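Local atomic coordinates of CdiA-CT toxin, Conserved domain protein (Yersinia pseudotuberculosis serotype O:3, PDB entry 4ZQU), a protein that probably acts as a nuclease toxin of contact-dependent growth inhibition, cutting nucleic acid in rival bacteria unless bound by its partner immunity protein. Residues A33-K38 with E87-V92. Residues are numbered along the deposited sequence; the frame is centred on the assembly and turned at random.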
ATOM      1  N   ALA A  33       7.071  -7.312  -7.471  1.00 25.63           N
ATOM      2  CA  ALA A  33       7.111  -6.471  -8.657  1.00 27.34           C
ATOM      3  C   ALA A  33       5.895  -5.555  -8.696  1.00 29.54           C
ATOM      4  O   ALA A  33       4.762  -6.031  -8.671  1.00 29.42           O
ATOM      5  CB  ALA A  33       7.170  -7.326  -9.906  1.00 27.48           C
ATOM      6  N   VAL A  34       6.121  -4.245  -8.747  1.00 32.42           N
ATOM      7  CA  VAL A  34       5.009  -3.307  -8.873  1.00 32.26           C
ATOM      8  C   VAL A  34       4.864  -2.833 -10.313  1.00 32.75           C
ATOM      9  O   VAL A  34       5.849  -2.684 -11.036  1.00 34.39           O
ATOM     10  CB  VAL A  34       5.162  -2.077  -7.949  1.00 32.71           C
ATOM     11  CG1 VAL A  34       5.227  -2.503  -6.502  1.00 33.45           C
ATOM     12  CG2 VAL A  34       6.389  -1.269  -8.317  1.00 33.94           C
ATOM     13  N   VAL A  35       3.623  -2.610 -10.726  1.00 31.60           N
ATOM     14  CA  VAL A  35       3.342  -2.139 -12.071  1.00 32.48           C
ATOM     15  C   VAL A  35       2.434  -0.918 -12.039  1.00 32.16           C
ATOM     16  O   VAL A  35       1.393  -0.921 -11.381  1.00 30.40           O
ATOM     17  CB  VAL A  35       2.684  -3.235 -12.930  1.00 34.37           C
ATOM     18  CG1 VAL A  35       2.303  -2.684 -14.295  1.00 36.66           C
ATOM     19  CG2 VAL A  35       3.610  -4.428 -13.077  1.00 34.76           C
ATOM     20  N   SER A  36       2.839   0.131 -12.745  1.00 33.31           N
ATOM     21  CA  SER A  36       1.989   1.299 -12.925  1.00 32.38           C
ATOM     22  C   SER A  36       1.477   1.360 -14.359  1.00 31.91           C
ATOM     23  O   SER A  36       2.263   1.468 -15.302  1.00 32.33           O
ATOM     24  CB  SER A  36       2.741   2.579 -12.582  1.00 34.19           C
ATOM     25  OG  SER A  36       1.889   3.701 -12.728  1.00 35.99           O
ATOM     26  N   ALA A  37       0.158   1.284 -14.513  1.00 29.67           N
ATOM     27  CA  ALA A  37      -0.473   1.302 -15.827  1.00 29.42           C
ATOM     28  C   ALA A  37      -0.851   2.718 -16.235  1.00 33.02           C
ATOM     29  O   ALA A  37      -1.827   3.277 -15.736  1.00 37.24           O
ATOM     30  CB  ALA A  37      -1.705   0.401 -15.837  1.00 27.75           C
ATOM     31  N   LYS A  38      -0.070   3.292 -17.143  1.00 32.83           N
ATOM     32  CA  LYS A  38      -0.346   4.627 -17.658  1.00 34.83           C
ATOM     33  C   LYS A  38      -0.780   4.544 -19.116  1.00 33.66           C
ATOM     34  O   LYS A  38      -0.240   3.755 -19.888  1.00 33.66           O
ATOM     35  CB  LYS A  38       0.886   5.526 -17.513  1.00 40.08           C
ATOM     36  CG  LYS A  38       0.674   6.964 -17.981  1.00 45.48           C
ATOM     37  CD  LYS A  38       1.919   7.821 -17.778  1.00 47.50           C
ATOM     38  CE  LYS A  38       1.749   9.195 -18.412  1.00 50.09           C
ATOM     39  NZ  LYS A  38       0.625   9.961 -17.804  1.00 51.48           N
ATOM     40  N   GLU A  87       7.852  -0.937 -12.589  1.00 29.16           N
ATOM     41  CA  GLU A  87       7.623  -0.846 -14.024  1.00 28.51           C
ATOM     42  C   GLU A  87       6.436   0.036 -14.376  1.00 26.96           C
ATOM     43  O   GLU A  87       5.392  -0.020 -13.729  1.00 27.01           O
ATOM     44  CB  GLU A  87       7.409  -2.237 -14.620  1.00 29.67           C
ATOM     45  CG  GLU A  87       7.134  -2.222 -16.114  1.00 29.96           C
ATOM     46  CD  GLU A  87       6.725  -3.572 -16.646  1.00 31.49           C
ATOM     47  OE1 GLU A  87       6.300  -4.425 -15.839  1.00 32.48           O
ATOM     48  OE2 GLU A  87       6.832  -3.783 -17.872  1.00 33.02           O
ATOM     49  N   VAL A  88       6.603   0.850 -15.412  1.00 26.28           N
ATOM     50  CA  VAL A  88       5.486   1.600 -15.962  1.00 25.67           C
ATOM     51  C   VAL A  88       5.073   1.003 -17.303  1.00 26.08           C
ATOM     52  O   VAL A  88       5.868   0.951 -18.241  1.00 26.25           O
ATOM     53  CB  VAL A  88       5.827   3.086 -16.150  1.00 26.53           C
ATOM     54  CG1 VAL A  88       4.609   3.836 -16.666  1.00 27.44           C
ATOM     55  CG2 VAL A  88       6.315   3.690 -14.844  1.00 25.68           C
ATOM     56  N   ARG A  89       3.829   0.538 -17.374  1.00 25.84           N
ATOM     57  CA  ARG A  89       3.267   0.019 -18.615  1.00 27.71           C
ATOM     58  C   ARG A  89       2.531   1.133 -19.350  1.00 26.91           C
ATOM     59  O   ARG A  89       1.426   1.522 -18.965  1.00 23.73           O
ATOM     60  CB  ARG A  89       2.327  -1.155 -18.336  1.00 28.42           C
ATOM     61  CG  ARG A  89       3.025  -2.407 -17.833  1.00 28.32           C
ATOM     62  CD  ARG A  89       3.531  -3.262 -18.983  1.00 31.65           C
ATOM     63  NE  ARG A  89       2.438  -3.756 -19.819  1.00 35.54           N
ATOM     64  CZ  ARG A  89       1.744  -4.864 -19.571  1.00 35.22           C
ATOM     65  NH1 ARG A  89       2.023  -5.600 -18.503  1.00 36.03           N
ATOM     66  NH2 ARG A  89       0.767  -5.233 -20.389  1.00 32.17           N
ATOM     67  N   LEU A  90       3.156   1.641 -20.409  1.00 27.67           N
ATOM     68  CA  LEU A  90       2.667   2.828 -21.101  1.00 26.14           C
ATOM     69  C   LEU A  90       1.982   2.507 -22.423  1.00 23.04           C
ATOM     70  O   LEU A  90       2.568   1.876 -23.301  1.00 23.74           O
ATOM     71  CB  LEU A  90       3.823   3.799 -21.348  1.00 25.32           C
ATOM     72  CG  LEU A  90       3.473   5.135 -22.001  1.00 25.94           C
ATOM     73  CD1 LEU A  90       2.666   6.003 -21.047  1.00 23.96           C
ATOM     74  CD2 LEU A  90       4.734   5.853 -22.454  1.00 28.72           C
ATOM     75  N   ALA A  91       0.738   2.954 -22.559  1.00 22.91           N
ATOM     76  CA  ALA A  91       0.015   2.833 -23.816  1.00 27.91           C
ATOM     77  C   ALA A  91       0.071   4.151 -24.583  1.00 31.28           C
ATOM     78  O   ALA A  91      -0.225   5.210 -24.030  1.00 31.97           O
ATOM     79  CB  ALA A  91      -1.423   2.417 -23.567  1.00 23.43           C
ATOM     80  N   VAL A  92       0.467   4.085 -25.851  1.00 33.84           N
ATOM     81  CA  VAL A  92       0.501   5.265 -26.710  1.00 34.88           C
ATOM     82  C   VAL A  92      -0.262   5.008 -28.014  1.00 35.29           C
ATOM     83  O   VAL A  92      -0.236   3.899 -28.548  1.00 34.33           O
ATOM     84  CB  VAL A  92       1.953   5.702 -27.028  1.00 34.16           C
ATOM     85  CG1 VAL A  92       2.663   6.153 -25.758  1.00 31.24           C
ATOM     86  CG2 VAL A  92       2.722   4.582 -27.709  1.00 35.38           C
TER
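V35 and R89 meet on the face of the sheet that helix 3-9 covers: V35 CG1 lies 3.6 Å from R89 CG. CG of R89 is anti to its carbonyl carbon, beside the backbone N, and the chain then bends twice, carrying the guanidinium away from strand 33-38. E87 is extended and runs side by side with V35, OE1 coming 3.9 Å from V35 CG2 while OE2 is hydrogen-bonded to T119 OG1 on the next strand. On the other face, under helix 53-66, K38 and L90 point the same way. CG of K38 is anti to its backbone N (chi1 -178°) and CD continues anti (chi2 178°); each lies 3.8 Å from L90 CD1, and NZ is hydrogen-bonded to S57 OG. Between the faces the hydrogen bonds of the parallel ladder run from S36 N to E87 O (2.7 Å, 173°), R89 N to S36 O, K38 N to R89 O and A91 N to K38 O, with a weak one from E87 N to V34 O at its start. These are neighbouring central strands of the PDDEXK-clan sheet. The chemistry implies strands joined by backbone hydrogen bonds and flanked by aliphatic contacts, K38 and R89 lending methylenes, while K38 NZ and E87 OE2 find partners beyond.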